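Local coordinates for protein carbonic anhydrase (Sordaria macrospora, PDB 4O1J) that probably catalyses the reversible hydration of carbon dioxide to hydrogencarbonate, with one zinc ion bound in each subunit, at residues C56-C61 with H112-G116; G120-D124 with L138-R142; H145-L149 with R161-L165. All coordinates share one frame. Residues are numbered along the deposited sequence.

Contact 1 (C56-C61 with H112-G116); sequences CSDSRC and HSACG. With ZN (zinc ion), chain C.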
ATOM      1  N   CYS A  56      -3.701 -11.070 -14.307  1.00 29.70           N
ATOM      2  CA  CYS A  56      -2.256 -11.087 -14.156  1.00 27.97           C
ATOM      3  C   CYS A  56      -1.613 -10.210 -15.218  1.00 26.91           C
ATOM      4  O   CYS A  56      -2.070 -10.164 -16.352  1.00 27.19           O
ATOM      5  CB  CYS A  56      -1.711 -12.515 -14.234  1.00 26.63           C
ATOM      6  SG  CYS A  56       0.045 -12.661 -13.775  1.00 32.44           S
ATOM      7  N   SER A  57      -0.534  -9.543 -14.835  1.00 27.71           N
ATOM      8  CA  SER A  57       0.215  -8.642 -15.699  1.00 28.42           C
ATOM      9  C   SER A  57       0.817  -9.349 -16.907  1.00 28.41           C
ATOM     10  O   SER A  57       1.229  -8.693 -17.867  1.00 27.65           O
ATOM     11  CB  SER A  57       1.335  -7.973 -14.889  1.00 29.08           C
ATOM     12  OG  SER A  57       0.833  -6.921 -14.084  1.00 30.06           O
ATOM     13  N   ASP A  58       0.837 -10.682 -16.841  1.00 29.29           N
ATOM     14  CA  ASP A  58       1.358 -11.573 -17.879  1.00 30.18           C
ATOM     15  C   ASP A  58       1.081 -11.060 -19.290  1.00 31.09           C
ATOM     16  O   ASP A  58      -0.043 -10.652 -19.608  1.00 30.05           O
ATOM     17  CB  ASP A  58       0.741 -12.964 -17.699  1.00 32.16           C
ATOM     18  CG  ASP A  58       1.565 -14.069 -18.336  1.00 35.89           C
ATOM     19  OD1 ASP A  58       1.544 -14.189 -19.583  1.00 37.32           O
ATOM     20  OD2 ASP A  58       2.219 -14.832 -17.583  1.00 36.19           O
ATOM     21  N   SER A  59       2.111 -11.075 -20.132  1.00 32.22           N
ATOM     22  CA  SER A  59       1.991 -10.533 -21.482  1.00 32.75           C
ATOM     23  C   SER A  59       1.037 -11.373 -22.331  1.00 33.48           C
ATOM     24  O   SER A  59       0.497 -10.905 -23.337  1.00 34.08           O
ATOM     25  CB  SER A  59       3.368 -10.443 -22.160  1.00 31.21           C
ATOM     26  OG  SER A  59       4.021 -11.704 -22.220  1.00 29.49           O
ATOM     27  N   ARG A  60       0.813 -12.608 -21.903  1.00 31.80           N
ATOM     28  CA  ARG A  60      -0.005 -13.529 -22.666  1.00 31.62           C
ATOM     29  C   ARG A  60      -1.486 -13.426 -22.292  1.00 28.69           C
ATOM     30  O   ARG A  60      -2.318 -14.173 -22.805  1.00 25.67           O
ATOM     31  CB  ARG A  60       0.510 -14.948 -22.455  1.00 33.55           C
ATOM     32  CG  ARG A  60       1.998 -15.077 -22.731  1.00 35.19           C
ATOM     33  CD  ARG A  60       2.532 -16.405 -22.248  1.00 37.14           C
ATOM     34  NE  ARG A  60       2.645 -16.448 -20.794  1.00 38.97           N
ATOM     35  CZ  ARG A  60       2.977 -17.532 -20.098  1.00 39.75           C
ATOM     36  NH1 ARG A  60       3.223 -18.679 -20.720  1.00 40.32           N
ATOM     37  NH2 ARG A  60       3.050 -17.472 -18.775  1.00 39.21           N
ATOM     38  N   CYS A  61      -1.825 -12.483 -21.420  1.00 28.96           N
ATOM     39  CA  CYS A  61      -3.208 -12.358 -20.963  1.00 28.80           C
ATOM     40  C   CYS A  61      -3.880 -10.998 -21.188  1.00 30.42           C
ATOM     41  O   CYS A  61      -4.445 -10.448 -20.242  1.00 32.66           O
ATOM     42  CB  CYS A  61      -3.273 -12.678 -19.470  1.00 26.95           C
ATOM     43  SG  CYS A  61      -2.698 -14.328 -19.019  1.00 41.24           S
ATOM     44  N   HIS A 112      -4.568 -17.722 -14.513  1.00 31.55           N
ATOM     45  CA  HIS A 112      -4.127 -18.415 -15.715  1.00 31.98           C
ATOM     46  C   HIS A 112      -3.014 -19.425 -15.456  1.00 34.21           C
ATOM     47  O   HIS A 112      -2.380 -19.426 -14.399  1.00 36.09           O
ATOM     48  CB  HIS A 112      -3.645 -17.416 -16.762  1.00 30.39           C
ATOM     49  CG  HIS A 112      -2.304 -16.828 -16.456  1.00 29.46           C
ATOM     50  ND1 HIS A 112      -1.128 -17.384 -16.913  1.00 28.98           N
ATOM     51  CD2 HIS A 112      -1.949 -15.730 -15.750  1.00 29.75           C
ATOM     52  CE1 HIS A 112      -0.108 -16.657 -16.497  1.00 29.61           C
ATOM     53  NE2 HIS A 112      -0.580 -15.646 -15.788  1.00 29.55           N
ATOM     54  N   SER A 113      -2.787 -20.279 -16.450  1.00 33.18           N
ATOM     55  CA  SER A 113      -1.744 -21.293 -16.413  1.00 31.40           C
ATOM     56  C   SER A 113      -0.364 -20.702 -16.718  1.00 29.30           C
ATOM     57  O   SER A 113      -0.254 -19.673 -17.383  1.00 29.29           O
ATOM     58  CB  SER A 113      -2.078 -22.412 -17.403  1.00 33.12           C
ATOM     59  OG  SER A 113      -2.366 -21.892 -18.692  1.00 33.19           O
ATOM     60  N   ALA A 114       0.679 -21.372 -16.232  1.00 28.78           N
ATOM     61  CA  ALA A 114       2.068 -20.927 -16.387  1.00 29.82           C
ATOM     62  C   ALA A 114       2.280 -19.549 -15.761  1.00 32.27           C
ATOM     63  O   ALA A 114       3.015 -18.719 -16.297  1.00 32.65           O
ATOM     64  CB  ALA A 114       2.480 -20.916 -17.856  1.00 28.86           C
ATOM     65  N   CYS A 115       1.629 -19.315 -14.623  1.00 32.43           N
ATOM     66  CA  CYS A 115       1.786 -18.068 -13.898  1.00 32.64           C
ATOM     67  C   CYS A 115       3.115 -18.054 -13.147  1.00 33.99           C
ATOM     68  O   CYS A 115       3.390 -18.929 -12.318  1.00 33.41           O
ATOM     69  CB  CYS A 115       0.621 -17.864 -12.928  1.00 32.37           C
ATOM     70  SG  CYS A 115       0.491 -16.200 -12.237  1.00 34.05           S
ATOM     71  N   GLY A 116       3.928 -17.044 -13.435  1.00 33.81           N
ATOM     72  CA  GLY A 116       5.242 -16.920 -12.837  1.00 32.77           C
ATOM     73  C   GLY A 116       5.176 -16.635 -11.352  1.00 32.77           C
ATOM     74  O   GLY A 116       6.016 -17.112 -10.593  1.00 30.83           O
TER
HETATM   75 ZN    ZN C 301       0.718 -14.795 -14.117  1.00 28.77          ZN
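Three side chains bind zinc: Cys56 SG lies 2.3 Å from ZN, His112 NE2 2.3 Å and Cys115 SG 2.4 Å. Both cysteines are t, and Cys56 SG is 3.9 Å from Cys115 SG. His112, in the p rotamer, donates a very short 2.5 Å hydrogen bond from His112 ND1 to Ser113 O, leaving NE2 to face the metal. Cys61, in the m rotamer, covers one face, with Cys61 SG 3.8 Å from the His112 ring centroid. This is the Cys-His-Cys site of a beta-class carbonic anhydrase, built from the ends of strands 51-56 and 106-112 and the loops that follow them. Asp58 does not ligate zinc here. Its t rotamer brings Asp58 OD1 to 2.8 Å from Arg60 NE and Asp58 OD2 to 3.0 Å from Arg60 NH2. This pairing is as in the family's open form, where water can take the fourth zinc position. Asp58 OD1 also accepts from Arg60 N at 2.9 Å, an Asx turn. Arg60 NH2 donates a 2.8 Å hydrogen bond to Ala114 O, linking the loops.

Contact 2 (G120-D124 with L138-R142); sequences GALSD and LKTVR
Ala121 sets its methyl against Leu138, with Ala121 CB 4.0 Å from Leu138 CB. Residues 120-122 are the last turn of helix 116-122, and Ser123 leaves helical geometry (phi/psi -75/163). Ser123 OG donates to Gly120 O at 3.0 Å across this helix end. Residues 138-142 are helical throughout. Ala121 CA lies 5.0 Å from Lys139 CA, and Leu122 CA lies 6.8 Å from Arg142 CA. Lys139 (chi1 t, chi2 p, chi3 t, chi4 p) runs along the helix end. Lys139 CD is 3.3 Å from Ala121 O, and Lys139 CE is 3.6 Å from Ser123 O. Lys139 NZ makes a long salt bridge of 3.8 Å to Asp124 OD1, and also bonds Tyr143 OH. Arg142 (chi1 t) brings Arg142 CD to 3.3 Å from Ala121 O, while Arg142 CG is 3.8 Å from Leu122 CD2 (Leu122 rotamer mt). The side chain of Leu138 lies about 8 Å from the zinc. The small Ala121 permits close packing of helices 116-122 and 136-144, beside the zinc site of the beta-class carbonic anhydrase fold.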
ATOM      1  N   GLY A 120       6.605 -18.852  -8.359  1.00 34.37           N
ATOM      2  CA  GLY A 120       7.429 -18.182  -7.374  1.00 33.74           C
ATOM      3  C   GLY A 120       6.956 -18.510  -5.975  1.00 35.40           C
ATOM      4  O   GLY A 120       7.761 -18.725  -5.068  1.00 36.30           O
ATOM      5  N   ALA A 121       5.640 -18.561  -5.798  1.00 35.72           N
ATOM      6  CA  ALA A 121       5.073 -18.888  -4.496  1.00 34.44           C
ATOM      7  C   ALA A 121       5.325 -20.350  -4.144  1.00 35.26           C
ATOM      8  O   ALA A 121       5.445 -20.699  -2.972  1.00 35.01           O
ATOM      9  CB  ALA A 121       3.584 -18.590  -4.481  1.00 33.27           C
ATOM     10  N   LEU A 122       5.432 -21.200  -5.163  1.00 37.56           N
ATOM     11  CA  LEU A 122       5.688 -22.620  -4.925  1.00 38.57           C
ATOM     12  C   LEU A 122       7.148 -22.926  -4.581  1.00 39.72           C
ATOM     13  O   LEU A 122       7.432 -23.884  -3.861  1.00 39.81           O
ATOM     14  CB  LEU A 122       5.254 -23.443  -6.140  1.00 37.88           C
ATOM     15  CG  LEU A 122       3.746 -23.660  -6.281  1.00 37.63           C
ATOM     16  CD1 LEU A 122       3.430 -24.317  -7.614  1.00 39.01           C
ATOM     17  CD2 LEU A 122       3.208 -24.502  -5.128  1.00 36.17           C
ATOM     18  N   SER A 123       8.076 -22.117  -5.083  1.00 52.74           N
ATOM     19  CA  SER A 123       9.481 -22.311  -4.738  1.00 54.81           C
ATOM     20  C   SER A 123       9.721 -21.828  -3.311  1.00 56.31           C
ATOM     21  O   SER A 123       8.887 -21.126  -2.733  1.00 56.57           O
ATOM     22  CB  SER A 123      10.405 -21.587  -5.714  1.00 54.76           C
ATOM     23  OG  SER A 123      10.333 -20.186  -5.539  1.00 54.47           O
ATOM     24  N   ASP A 124      10.835 -22.238  -2.721  1.00 57.83           N
ATOM     25  CA  ASP A 124      11.145 -21.829  -1.356  1.00 58.25           C
ATOM     26  C   ASP A 124      12.292 -20.831  -1.234  1.00 59.73           C
ATOM     27  O   ASP A 124      12.752 -20.542  -0.127  1.00 60.88           O
ATOM     28  CB  ASP A 124      11.424 -23.053  -0.500  1.00 58.26           C
ATOM     29  CG  ASP A 124      10.175 -23.561   0.169  1.00 59.66           C
ATOM     30  OD1 ASP A 124       9.702 -22.895   1.117  1.00 59.76           O
ATOM     31  OD2 ASP A 124       9.656 -24.609  -0.265  1.00 60.47           O
ATOM     32  N   LEU A 138      -0.284 -15.402  -1.655  1.00 26.91           N
ATOM     33  CA  LEU A 138      -0.235 -16.608  -2.484  1.00 27.82           C
ATOM     34  C   LEU A 138       0.586 -17.686  -1.778  1.00 29.63           C
ATOM     35  O   LEU A 138       0.280 -18.877  -1.858  1.00 28.33           O
ATOM     36  CB  LEU A 138       0.350 -16.306  -3.865  1.00 27.42           C
ATOM     37  CG  LEU A 138      -0.465 -16.716  -5.095  1.00 25.46           C
ATOM     38  CD1 LEU A 138       0.357 -16.551  -6.363  1.00 25.34           C
ATOM     39  CD2 LEU A 138      -0.971 -18.139  -4.968  1.00 25.47           C
ATOM     40  N   LYS A 139       1.641 -17.250  -1.095  1.00 32.88           N
ATOM     41  CA  LYS A 139       2.455 -18.134  -0.268  1.00 33.09           C
ATOM     42  C   LYS A 139       1.606 -18.664   0.885  1.00 32.71           C
ATOM     43  O   LYS A 139       1.785 -19.797   1.331  1.00 33.04           O
ATOM     44  CB  LYS A 139       3.687 -17.390   0.258  1.00 33.02           C
ATOM     45  CG  LYS A 139       4.918 -18.256   0.488  1.00 33.57           C
ATOM     46  CD  LYS A 139       5.777 -18.316  -0.780  1.00 33.84           C
ATOM     47  CE  LYS A 139       7.167 -18.899  -0.539  1.00 34.55           C
ATOM     48  NZ  LYS A 139       7.168 -20.136   0.292  1.00 35.28           N
ATOM     49  N   THR A 140       0.661 -17.849   1.350  1.00 32.18           N
ATOM     50  CA  THR A 140      -0.250 -18.274   2.409  1.00 33.20           C
ATOM     51  C   THR A 140      -1.193 -19.357   1.912  1.00 33.69           C
ATOM     52  O   THR A 140      -1.473 -20.317   2.620  1.00 33.19           O
ATOM     53  CB  THR A 140      -1.073 -17.090   2.963  1.00 33.01           C
ATOM     54  OG1 THR A 140      -0.195 -16.161   3.609  1.00 32.56           O
ATOM     55  CG2 THR A 140      -2.099 -17.576   3.977  1.00 32.67           C
ATOM     56  N   VAL A 141      -1.659 -19.214   0.678  1.00 36.82           N
ATOM     57  CA  VAL A 141      -2.483 -20.242   0.048  1.00 38.42           C
ATOM     58  C   VAL A 141      -1.662 -21.523  -0.143  1.00 39.59           C
ATOM     59  O   VAL A 141      -2.188 -22.635  -0.037  1.00 40.37           O
ATOM     60  CB  VAL A 141      -3.054 -19.753  -1.299  1.00 37.74           C
ATOM     61  CG1 VAL A 141      -3.750 -20.883  -2.038  1.00 37.83           C
ATOM     62  CG2 VAL A 141      -4.028 -18.617  -1.060  1.00 36.77           C
ATOM     63  N   ARG A 142      -0.369 -21.358  -0.404  1.00 39.41           N
ATOM     64  CA  ARG A 142       0.537 -22.493  -0.557  1.00 39.19           C
ATOM     65  C   ARG A 142       0.569 -23.319   0.715  1.00 39.36           C
ATOM     66  O   ARG A 142       0.440 -24.545   0.681  1.00 40.49           O
ATOM     67  CB  ARG A 142       1.954 -22.019  -0.893  1.00 39.33           C
ATOM     68  CG  ARG A 142       2.783 -23.020  -1.671  1.00 39.96           C
ATOM     69  CD  ARG A 142       4.184 -23.148  -1.114  1.00 42.07           C
ATOM     70  NE  ARG A 142       4.217 -24.105  -0.016  1.00 46.09           N
ATOM     71  CZ  ARG A 142       4.370 -25.419  -0.173  1.00 48.85           C
ATOM     72  NH1 ARG A 142       4.515 -25.933  -1.388  1.00 47.86           N
ATOM     73  NH2 ARG A 142       4.382 -26.220   0.887  1.00 51.02           N
TER

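Contact 3 (H145-L149 with R161-L165); sequences HAEEL and RIAQL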
ATOM      1  N   HIS A 145      -2.628 -25.376   1.651  1.00 39.80           N
ATOM      2  CA  HIS A 145      -2.973 -26.473   0.754  1.00 39.48           C
ATOM      3  C   HIS A 145      -1.736 -27.275   0.386  1.00 41.30           C
ATOM      4  O   HIS A 145      -1.684 -27.896  -0.677  1.00 42.23           O
ATOM      5  CB  HIS A 145      -3.660 -25.954  -0.506  1.00 37.26           C
ATOM      6  CG  HIS A 145      -4.896 -25.158  -0.228  1.00 36.90           C
ATOM      7  ND1 HIS A 145      -4.853 -23.852   0.213  1.00 37.61           N
ATOM      8  CD2 HIS A 145      -6.204 -25.493  -0.294  1.00 36.35           C
ATOM      9  CE1 HIS A 145      -6.087 -23.411   0.388  1.00 37.13           C
ATOM     10  NE2 HIS A 145      -6.925 -24.387   0.091  1.00 36.53           N
ATOM     11  N   ALA A 146      -0.743 -27.253   1.271  1.00 41.32           N
ATOM     12  CA  ALA A 146       0.541 -27.882   1.002  1.00 41.04           C
ATOM     13  C   ALA A 146       0.389 -29.373   0.708  1.00 40.74           C
ATOM     14  O   ALA A 146       1.076 -29.900  -0.159  1.00 39.56           O
ATOM     15  CB  ALA A 146       1.488 -27.667   2.166  1.00 40.81           C
ATOM     16  N   GLU A 147      -0.511 -30.045   1.420  1.00 42.49           N
ATOM     17  CA  GLU A 147      -0.748 -31.467   1.178  1.00 45.44           C
ATOM     18  C   GLU A 147      -1.201 -31.734  -0.251  1.00 43.94           C
ATOM     19  O   GLU A 147      -0.659 -32.614  -0.924  1.00 43.88           O
ATOM     20  CB  GLU A 147      -1.781 -32.031   2.148  1.00 50.29           C
ATOM     21  CG  GLU A 147      -1.326 -32.076   3.592  1.00 55.58           C
ATOM     22  CD  GLU A 147      -2.329 -32.789   4.486  1.00 59.11           C
ATOM     23  OE1 GLU A 147      -2.651 -33.967   4.198  1.00 57.95           O
ATOM     24  OE2 GLU A 147      -2.797 -32.169   5.470  1.00 61.61           O
ATOM     25  N   GLU A 148      -2.204 -30.982  -0.700  1.00 41.82           N
ATOM     26  CA  GLU A 148      -2.757 -31.163  -2.037  1.00 38.58           C
ATOM     27  C   GLU A 148      -1.745 -30.776  -3.102  1.00 36.70           C
ATOM     28  O   GLU A 148      -1.574 -31.480  -4.102  1.00 38.34           O
ATOM     29  CB  GLU A 148      -4.026 -30.338  -2.228  1.00 38.01           C
ATOM     30  CG  GLU A 148      -4.451 -30.239  -3.686  1.00 39.10           C
ATOM     31  CD  GLU A 148      -5.677 -29.378  -3.884  1.00 40.10           C
ATOM     32  OE1 GLU A 148      -6.233 -29.390  -5.007  1.00 38.84           O
ATOM     33  OE2 GLU A 148      -6.085 -28.697  -2.916  1.00 41.32           O
ATOM     34  N   LEU A 149      -1.077 -29.651  -2.883  1.00 33.18           N
ATOM     35  CA  LEU A 149      -0.134 -29.147  -3.862  1.00 32.72           C
ATOM     36  C   LEU A 149       1.072 -30.066  -4.008  1.00 34.49           C
ATOM     37  O   LEU A 149       1.524 -30.331  -5.124  1.00 36.76           O
ATOM     38  CB  LEU A 149       0.310 -27.736  -3.491  1.00 32.55           C
ATOM     39  CG  LEU A 149      -0.758 -26.638  -3.568  1.00 31.94           C
ATOM     40  CD1 LEU A 149      -0.187 -25.321  -3.084  1.00 31.18           C
ATOM     41  CD2 LEU A 149      -1.302 -26.489  -4.988  1.00 32.29           C
ATOM     42  N   ARG A 161      -2.740 -25.467 -10.328  1.00 28.35           N
ATOM     43  CA  ARG A 161      -3.590 -25.647  -9.159  1.00 28.25           C
ATOM     44  C   ARG A 161      -3.450 -24.489  -8.171  1.00 28.40           C
ATOM     45  O   ARG A 161      -4.455 -23.916  -7.724  1.00 28.16           O
ATOM     46  CB  ARG A 161      -3.278 -26.966  -8.463  1.00 27.71           C
ATOM     47  CG  ARG A 161      -4.236 -27.271  -7.341  1.00 28.69           C
ATOM     48  CD  ARG A 161      -5.660 -27.249  -7.878  1.00 31.12           C
ATOM     49  NE  ARG A 161      -6.654 -27.326  -6.814  1.00 35.50           N
ATOM     50  CZ  ARG A 161      -7.910 -26.900  -6.930  1.00 37.37           C
ATOM     51  NH1 ARG A 161      -8.324 -26.342  -8.061  1.00 35.88           N
ATOM     52  NH2 ARG A 161      -8.745 -27.010  -5.901  1.00 38.62           N
ATOM     53  N   ILE A 162      -2.213 -24.120  -7.848  1.00 28.17           N
ATOM     54  CA  ILE A 162      -2.017 -23.022  -6.910  1.00 27.31           C
ATOM     55  C   ILE A 162      -2.569 -21.721  -7.505  1.00 25.97           C
ATOM     56  O   ILE A 162      -3.105 -20.889  -6.767  1.00 25.40           O
ATOM     57  CB  ILE A 162      -0.516 -22.868  -6.501  1.00 22.79           C
ATOM     58  CG1 ILE A 162      -0.356 -21.849  -5.374  1.00 24.24           C
ATOM     59  CG2 ILE A 162       0.328 -22.398  -7.650  1.00 21.66           C
ATOM     60  CD1 ILE A 162      -1.127 -22.166  -4.136  1.00 25.87           C
ATOM     61  N   ALA A 163      -2.534 -21.582  -8.834  1.00 25.82           N
ATOM     62  CA  ALA A 163      -3.100 -20.384  -9.466  1.00 23.95           C
ATOM     63  C   ALA A 163      -4.632 -20.338  -9.343  1.00 24.58           C
ATOM     64  O   ALA A 163      -5.226 -19.261  -9.130  1.00 23.73           O
ATOM     65  CB  ALA A 163      -2.681 -20.308 -10.913  1.00 21.62           C
ATOM     66  N   GLN A 164      -5.260 -21.511  -9.433  1.00 25.54           N
ATOM     67  CA  GLN A 164      -6.712 -21.618  -9.270  1.00 28.51           C
ATOM     68  C   GLN A 164      -7.161 -21.365  -7.830  1.00 31.39           C
ATOM     69  O   GLN A 164      -8.198 -20.721  -7.584  1.00 32.11           O
ATOM     70  CB  GLN A 164      -7.200 -22.991  -9.720  1.00 29.84           C
ATOM     71  CG  GLN A 164      -6.878 -23.320 -11.163  1.00 29.92           C
ATOM     72  CD  GLN A 164      -7.295 -24.721 -11.532  1.00 30.69           C
ATOM     73  OE1 GLN A 164      -7.308 -25.616 -10.690  1.00 32.50           O
ATOM     74  NE2 GLN A 164      -7.653 -24.918 -12.793  1.00 30.39           N
ATOM     75  N   LEU A 165      -6.381 -21.874  -6.878  1.00 32.61           N
ATOM     76  CA  LEU A 165      -6.683 -21.649  -5.471  1.00 33.19           C
ATOM     77  C   LEU A 165      -6.537 -20.164  -5.187  1.00 33.66           C
ATOM     78  O   LEU A 165      -7.282 -19.593  -4.378  1.00 35.35           O
ATOM     79  CB  LEU A 165      -5.757 -22.459  -4.564  1.00 33.42           C
ATOM     80  CG  LEU A 165      -5.883 -23.982  -4.602  1.00 33.72           C
ATOM     81  CD1 LEU A 165      -4.751 -24.616  -3.813  1.00 33.70           C
ATOM     82  CD2 LEU A 165      -7.227 -24.422  -4.066  1.00 33.73           C
TER
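One charged pair spans the two helices. Arg161 NE donates to Glu148 OE1 at 2.8 Å, a hydrogen-bonded salt bridge at the edge of the guanidinium. Glu148 is extended (chi1 and chi2 both t) to reach it. Arg161 NH1 donates to Gln164 OE1 at 2.9 Å within its own helix. The apolar contacts centre on Leu149 and Leu165. Leu149 CD1 is 3.5 Å from Ile162 CD1, and Leu149 CD2 is 4.1 Å from Leu165 CD1. Leu149 CD2 also rests 3.8 Å from Arg161 CG, on the aliphatic part of that side chain. In a CH-pi contact, Leu165 CD1 sits over one face of the His145 ring, 4.0 Å from its centroid. His145 holds the N-cap position of helix 146-151, but its ND1 is hydrogen-bonded back to Val141 O. Short helix 146-151 thus packs on long helix 155-176. Leu122 of helix 116-122 touches Leu149 and Ile162, Val141 of helix 136-144 touches Ile162 and Leu165, and Ala163 and Gln164 meet Phe195 of strand 190-197.

In the fold
Contact 1 is buried, its centre about 9 Å from the centre of the chain, at the ends of two parallel strands. It is built on metal ligation and a buried Asp-Arg pair, and a second subunit reaches it. Contacts 2 and 3 are partly buried helix packing, each centred about 19 Å from the centre of the chain. Their charged pairs lie toward solvent and their apolar groups face inward. The two share one hydrophobic cluster: Val141 CG1 is 3.6 Å from Leu165 CB, and Leu122 CD1 is 3.6 Å from Ile162 CG2. Helix 116-122 carries the chain from contact 1 into contact 2. Contact 3 touches contact 1 directly, with Ala163 CB 3.6 Å from His112 O.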